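Local coordinates for protein 3,4-dihydroxy-2-butanone 4-phosphate synthase (Candida albicans, PDB 1TKS) that catalyses the conversion of D-ribulose 5-phosphate to formate and 3,4-dihydroxy-2-butanone 4-phosphate, a step of riboflavin biosynthesis, at residues C165-D170 with L174-D179; M47-R52 with K186-K191. All coordinates share one frame; numbering follows the deposited sequence.

Contact 1 (C165-D170 with L174-D179)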
loop_
_atom_site.group_PDB
_atom_site.type_symbol
_atom_site.label_atom_id
_atom_site.label_comp_id
_atom_site.label_asym_id
_atom_site.label_seq_id
_atom_site.Cartn_x
_atom_site.Cartn_y
_atom_site.Cartn_z
ATOM N N CYS B 165 -4.718 2.565 -8.360
ATOM C CA CYS B 165 -3.352 2.544 -7.843
ATOM C C CYS B 165 -2.408 3.049 -8.925
ATOM O O CYS B 165 -2.652 2.844 -10.112
ATOM C CB CYS B 165 -2.951 1.142 -7.384
ATOM S SG CYS B 165 -1.659 1.200 -6.085
ATOM N N GLU B 166 -1.329 3.700 -8.495
ATOM C CA GLU B 166 -0.335 4.299 -9.389
ATOM C C GLU B 166 0.617 3.329 -10.078
ATOM O O GLU B 166 1.250 2.505 -9.421
ATOM C CB GLU B 166 0.522 5.313 -8.619
ATOM C CG GLU B 166 -0.235 6.365 -7.826
ATOM C CD GLU B 166 -0.659 5.889 -6.446
ATOM O OE1 GLU B 166 -1.113 6.732 -5.647
ATOM O OE2 GLU B 166 -0.544 4.680 -6.158
ATOM N N LEU B 167 0.735 3.440 -11.398
ATOM C CA LEU B 167 1.654 2.581 -12.140
ATOM C C LEU B 167 3.094 2.976 -11.821
ATOM O O LEU B 167 3.426 4.161 -11.792
ATOM C CB LEU B 167 1.412 2.716 -13.646
ATOM C CG LEU B 167 0.266 1.879 -14.216
ATOM C CD1 LEU B 167 -0.125 2.417 -15.577
ATOM C CD2 LEU B 167 0.682 0.417 -14.304
ATOM N N VAL B 168 3.945 1.985 -11.579
ATOM C CA VAL B 168 5.349 2.250 -11.273
ATOM C C VAL B 168 6.269 1.398 -12.141
ATOM O O VAL B 168 5.969 0.236 -12.443
ATOM C CB VAL B 168 5.686 1.985 -9.778
ATOM C CG1 VAL B 168 4.806 2.843 -8.880
ATOM C CG2 VAL B 168 5.522 0.512 -9.447
ATOM N N ARG B 169 7.388 1.991 -12.545
ATOM C CA ARG B 169 8.377 1.318 -13.385
ATOM C C ARG B 169 9.137 0.262 -12.596
ATOM O O ARG B 169 9.528 0.491 -11.453
ATOM C CB ARG B 169 9.383 2.332 -13.934
ATOM C CG ARG B 169 8.823 3.315 -14.948
ATOM C CD ARG B 169 9.677 4.576 -14.998
ATOM N NE ARG B 169 11.099 4.288 -15.176
ATOM C CZ ARG B 169 11.642 3.848 -16.307
ATOM N NH1 ARG B 169 12.945 3.607 -16.372
ATOM N NH2 ARG B 169 10.884 3.650 -17.376
ATOM N N ASP B 170 9.365 -0.892 -13.210
ATOM C CA ASP B 170 10.098 -1.954 -12.536
ATOM C C ASP B 170 11.594 -1.657 -12.456
ATOM O O ASP B 170 12.280 -2.141 -11.557
ATOM C CB ASP B 170 9.880 -3.287 -13.254
ATOM C CG ASP B 170 8.426 -3.713 -13.256
ATOM O OD1 ASP B 170 7.821 -3.744 -12.172
ATOM O OD2 ASP B 170 7.891 -4.001 -14.342
ATOM N N LEU B 174 10.065 4.445 -10.360
ATOM C CA LEU B 174 9.515 5.758 -10.674
ATOM C C LEU B 174 8.127 5.588 -11.277
ATOM O O LEU B 174 7.869 4.607 -11.975
ATOM C CB LEU B 174 10.425 6.509 -11.657
ATOM C CG LEU B 174 11.834 6.854 -11.157
ATOM C CD1 LEU B 174 12.560 7.685 -12.206
ATOM C CD2 LEU B 174 11.750 7.622 -9.846
ATOM N N MET B 175 7.233 6.534 -10.994
ATOM C CA MET B 175 5.876 6.481 -11.525
ATOM C C MET B 175 5.920 6.581 -13.045
ATOM O O MET B 175 6.749 7.302 -13.609
ATOM C CB MET B 175 5.026 7.616 -10.940
ATOM C CG MET B 175 4.270 7.248 -9.658
ATOM S SD MET B 175 5.305 6.653 -8.287
ATOM C CE MET B 175 4.056 5.752 -7.284
ATOM N N MET B 176 5.037 5.843 -13.705
ATOM C CA MET B 176 4.998 5.846 -15.157
ATOM C C MET B 176 4.390 7.109 -15.735
ATOM O O MET B 176 3.260 7.474 -15.406
ATOM C CB MET B 176 4.216 4.642 -15.688
ATOM C CG MET B 176 4.903 3.309 -15.493
ATOM S SD MET B 176 4.123 2.036 -16.491
ATOM C CE MET B 176 4.477 0.597 -15.514
ATOM N N ARG B 177 5.157 7.763 -16.605
ATOM C CA ARG B 177 4.727 8.974 -17.304
ATOM C C ARG B 177 3.935 8.496 -18.520
ATOM O O ARG B 177 3.813 7.292 -18.733
ATOM C CB ARG B 177 5.947 9.767 -17.768
ATOM C CG ARG B 177 6.920 10.119 -16.663
ATOM C CD ARG B 177 6.349 11.207 -15.773
ATOM N NE ARG B 177 7.255 11.569 -14.682
ATOM C CZ ARG B 177 7.048 12.583 -13.846
ATOM N NH1 ARG B 177 7.915 12.837 -12.877
ATOM N NH2 ARG B 177 5.974 13.350 -13.980
ATOM N N LEU B 178 3.437 9.424 -19.336
ATOM C CA LEU B 178 2.637 9.049 -20.501
ATOM C C LEU B 178 3.308 8.037 -21.423
ATOM O O LEU B 178 2.702 7.024 -21.784
ATOM C CB LEU B 178 2.233 10.282 -21.320
ATOM C CG LEU B 178 1.294 9.992 -22.508
ATOM C CD1 LEU B 178 -0.039 9.450 -21.987
ATOM C CD2 LEU B 178 1.069 11.261 -23.327
ATOM N N ASP B 179 4.551 8.298 -21.810
ATOM C CA ASP B 179 5.237 7.382 -22.705
ATOM C C ASP B 179 5.279 5.965 -22.159
ATOM O O ASP B 179 4.991 5.007 -22.876
ATOM C CB ASP B 179 6.652 7.882 -23.005
ATOM C CG ASP B 179 6.666 8.979 -24.053
ATOM O OD1 ASP B 179 5.579 9.329 -24.552
ATOM O OD2 ASP B 179 7.758 9.484 -24.383
#
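Val168 and Met175 face each other as a single antiparallel beta bridge, their CA atoms 4.3 Å apart, in a hairpin-like excursion of the chain. Two backbone bonds flank the pair. Arg169 N donates to Leu174 O at 2.7 Å and Met176 N to Leu167 O at 3.0 Å, so Val168 and Met175 form a non-hydrogen-bonded pair; Met175 CA adds a weaker C-H...O contact to Leu167 O. On one side of the bridge, Val168 and Met175 lie side by side and point the same way. The bend of Met175 at chi2 (57°) turns its thioether back toward 165-170, where CE presses on Val168 CG1 at a tight 3.4 Å and also touches Glu166 CB. Both Glu166 and Met175 also touch Ile101 of the second subunit. Met176 instead runs extended beyond CG (chi2 -166°), slanting across Leu167 and Arg169: its CB meets Leu167 CB at 4.0 Å, its CG meets Arg169 CG, and its methyl CE ends 3.4 Å from Val168 O. The aliphatic part of Arg169 passes alongside Leu174, with CD 3.9 Å from Leu174 CB; beyond it the guanidinium forms salt bridges with Asp180 and Asp172. Glu166 leads its carboxylate away to Ser55. The paired segments leave the end of strand 162-166 and return into helix 178-188, with Arg177 as N-cap; Leu167 and Met176 pack on Phe184 of that helix, and Leu167 also meets Leu35 of strand 34-38.

Contact 2 (M47-R52 with K186-K191)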
loop_
_atom_site.group_PDB
_atom_site.type_symbol
_atom_site.label_atom_id
_atom_site.label_comp_id
_atom_site.label_asym_id
_atom_site.label_seq_id
_atom_site.Cartn_x
_atom_site.Cartn_y
_atom_site.Cartn_z
ATOM N N MET B 47 -6.316 -8.210 -8.986
ATOM C CA MET B 47 -5.737 -7.465 -7.872
ATOM C C MET B 47 -4.239 -7.763 -7.826
ATOM O O MET B 47 -3.424 -6.889 -7.535
ATOM C CB MET B 47 -6.376 -7.873 -6.541
ATOM C CG MET B 47 -5.757 -7.167 -5.333
ATOM S SD MET B 47 -5.983 -5.365 -5.292
ATOM C CE MET B 47 -4.600 -4.754 -6.147
ATOM N N ALA B 48 -3.877 -9.011 -8.110
ATOM C CA ALA B 48 -2.472 -9.386 -8.105
ATOM C C ALA B 48 -1.759 -8.588 -9.196
ATOM O O ALA B 48 -0.616 -8.161 -9.022
ATOM C CB ALA B 48 -2.312 -10.881 -8.353
ATOM N N PHE B 49 -2.445 -8.389 -10.320
ATOM C CA PHE B 49 -1.894 -7.635 -11.439
ATOM C C PHE B 49 -1.722 -6.181 -11.023
ATOM O O PHE B 49 -0.661 -5.583 -11.231
ATOM C CB PHE B 49 -2.836 -7.720 -12.643
ATOM C CG PHE B 49 -2.328 -7.010 -13.868
ATOM C CD1 PHE B 49 -1.478 -7.654 -14.764
ATOM C CD2 PHE B 49 -2.725 -5.703 -14.141
ATOM C CE1 PHE B 49 -1.031 -7.004 -15.918
ATOM C CE2 PHE B 49 -2.284 -5.045 -15.288
ATOM C CZ PHE B 49 -1.434 -5.702 -16.183
ATOM N N LEU B 50 -2.763 -5.614 -10.424
ATOM C CA LEU B 50 -2.717 -4.225 -9.980
ATOM C C LEU B 50 -1.553 -3.994 -9.017
ATOM O O LEU B 50 -0.791 -3.046 -9.178
ATOM C CB LEU B 50 -4.047 -3.843 -9.304
ATOM C CG LEU B 50 -4.149 -2.402 -8.788
ATOM C CD1 LEU B 50 -3.910 -1.418 -9.936
ATOM C CD2 LEU B 50 -5.522 -2.170 -8.179
ATOM N N VAL B 51 -1.419 -4.862 -8.018
ATOM C CA VAL B 51 -0.340 -4.737 -7.041
ATOM C C VAL B 51 1.035 -4.906 -7.691
ATOM O O VAL B 51 1.954 -4.136 -7.423
ATOM C CB VAL B 51 -0.499 -5.773 -5.898
ATOM C CG1 VAL B 51 0.731 -5.774 -5.001
ATOM C CG2 VAL B 51 -1.729 -5.431 -5.070
ATOM N N ARG B 52 1.164 -5.902 -8.559
ATOM C CA ARG B 52 2.431 -6.180 -9.228
ATOM C C ARG B 52 3.051 -5.000 -9.971
ATOM O O ARG B 52 4.270 -4.818 -9.943
ATOM C CB ARG B 52 2.253 -7.351 -10.201
ATOM C CG ARG B 52 3.391 -7.526 -11.196
ATOM C CD ARG B 52 4.668 -8.043 -10.555
ATOM N NE ARG B 52 5.722 -8.158 -11.560
ATOM C CZ ARG B 52 6.410 -7.127 -12.039
ATOM N NH1 ARG B 52 6.166 -5.902 -11.593
ATOM N NH2 ARG B 52 7.323 -7.314 -12.982
ATOM N N LYS B 186 0.035 -1.009 -24.480
ATOM C CA LYS B 186 0.194 -1.882 -25.637
ATOM C C LYS B 186 0.647 -3.284 -25.239
ATOM O O LYS B 186 0.172 -4.275 -25.792
ATOM C CB LYS B 186 1.190 -1.273 -26.630
ATOM C CG LYS B 186 0.688 0.003 -27.288
ATOM C CD LYS B 186 1.671 0.531 -28.320
ATOM C CE LYS B 186 1.826 -0.432 -29.489
ATOM N NZ LYS B 186 2.910 -0.001 -30.415
ATOM N N LYS B 187 1.549 -3.368 -24.269
ATOM C CA LYS B 187 2.048 -4.661 -23.824
ATOM C C LYS B 187 0.962 -5.513 -23.174
ATOM O O LYS B 187 0.897 -6.721 -23.391
ATOM C CB LYS B 187 3.197 -4.472 -22.833
ATOM C CG LYS B 187 3.765 -5.772 -22.291
ATOM C CD LYS B 187 4.943 -5.514 -21.369
ATOM C CE LYS B 187 5.514 -6.810 -20.820
ATOM N NZ LYS B 187 6.719 -6.553 -19.986
ATOM N N HIS B 188 0.099 -4.877 -22.391
ATOM C CA HIS B 188 -0.954 -5.602 -21.691
ATOM C C HIS B 188 -2.348 -5.475 -22.294
ATOM O O HIS B 188 -3.306 -6.039 -21.766
ATOM C CB HIS B 188 -0.979 -5.152 -20.229
ATOM C CG HIS B 188 0.313 -5.383 -19.514
ATOM N ND1 HIS B 188 0.736 -6.636 -19.130
ATOM C CD2 HIS B 188 1.297 -4.525 -19.154
ATOM C CE1 HIS B 188 1.926 -6.541 -18.565
ATOM N NE2 HIS B 188 2.289 -5.273 -18.567
ATOM N N GLY B 189 -2.457 -4.740 -23.394
ATOM C CA GLY B 189 -3.746 -4.567 -24.033
ATOM C C GLY B 189 -4.730 -3.798 -23.175
ATOM O O GLY B 189 -5.892 -4.186 -23.034
ATOM N N ILE B 190 -4.257 -2.701 -22.592
ATOM C CA ILE B 190 -5.093 -1.860 -21.747
ATOM C C ILE B 190 -5.273 -0.494 -22.398
ATOM O O ILE B 190 -4.304 0.146 -22.807
ATOM C CB ILE B 190 -4.465 -1.682 -20.348
ATOM C CG1 ILE B 190 -4.339 -3.049 -19.670
ATOM C CG2 ILE B 190 -5.322 -0.742 -19.497
ATOM C CD1 ILE B 190 -3.614 -3.012 -18.326
ATOM N N LYS B 191 -6.529 -0.067 -22.499
ATOM C CA LYS B 191 -6.880 1.214 -23.100
ATOM C C LYS B 191 -6.522 2.369 -22.173
ATOM O O LYS B 191 -6.545 2.230 -20.950
ATOM C CB LYS B 191 -8.377 1.242 -23.418
ATOM C CG LYS B 191 -8.777 0.359 -24.600
ATOM C CD LYS B 191 -10.277 0.095 -24.597
ATOM C CE LYS B 191 -10.765 -0.418 -25.944
ATOM N NZ LYS B 191 -9.994 -1.601 -26.420
#
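Phe49 reaches out from helix 44-52 and sets the rim of its ring against the imidazole of His188, the last residue of helix 178-188. The pair is a T-shaped stack, edge of Phe49 to face of His188, with centroids 5.1 Å apart and planes at 82°. Phe49 CE1 lies 3.7 Å from His188 ND1, and Phe49 CZ is 3.8 Å from His188 CG, so two neighbouring ring carbons meet the imidazole face. CZ stands offset toward the rim of that face rather than over its middle. The opposite face is overlaid by CG of the adjacent Lys187, which leaves the imidazole sandwiched between an aromatic edge and an aliphatic chain. Ile190 supplies the other touch: its CD1 approaches the ring obliquely, 3.9 Å from Phe49 CE2. Its side chain comes from the opposite direction to Phe49, and the extended chi2 (175°) carries CD1 out to the ring. Phe49 has CG anti to the backbone N (chi1 -178°), which projects the ring across the gap between two backbones whose nearest CA atoms, those of Phe49 and His188, are still 10.5 Å apart.

The tight part is thus confined to these three side chains, all partly exposed, and the two segments bury just 113 Å² together. On the loose side, Lys186 and Lys187 are solvent-exposed, and so is Gly189, whose positive phi turns the chain out of the helix. Tyr53 joins both rings, edge-to-face with Phe49 and inclined to His188, while Phe184 also meets His188. The result is a small aromatic cluster at the surface, bridging two helices of the DHBP synthase fold, with Ile190 leading from the C-terminal end of helix 178-188 toward strand 191-194.

In the fold
Contacts 1 and 2 lie with their centres 12 Å apart, on the same side of the chain's centre, and share helix 178-188: contact 1 leads into its start, contact 2 uses its end. They also touch directly. Asp170 OD1 and Arg52 NH1 form a 2.8 Å salt bridge, and Cys165 CB packs on Leu50 CD1 at 3.7 Å. Both border the second subunit. Contact 1 is the nearer to the substrate site: the side chain of Glu166 lies about 3 Å from that of Asp34, which probably binds D-ribulose 5-phosphate, and about 7 Å from that of His145, a probable magnesium ligand. Ile190 of contact 2 stays about 10 Å from the Asp34 side chain.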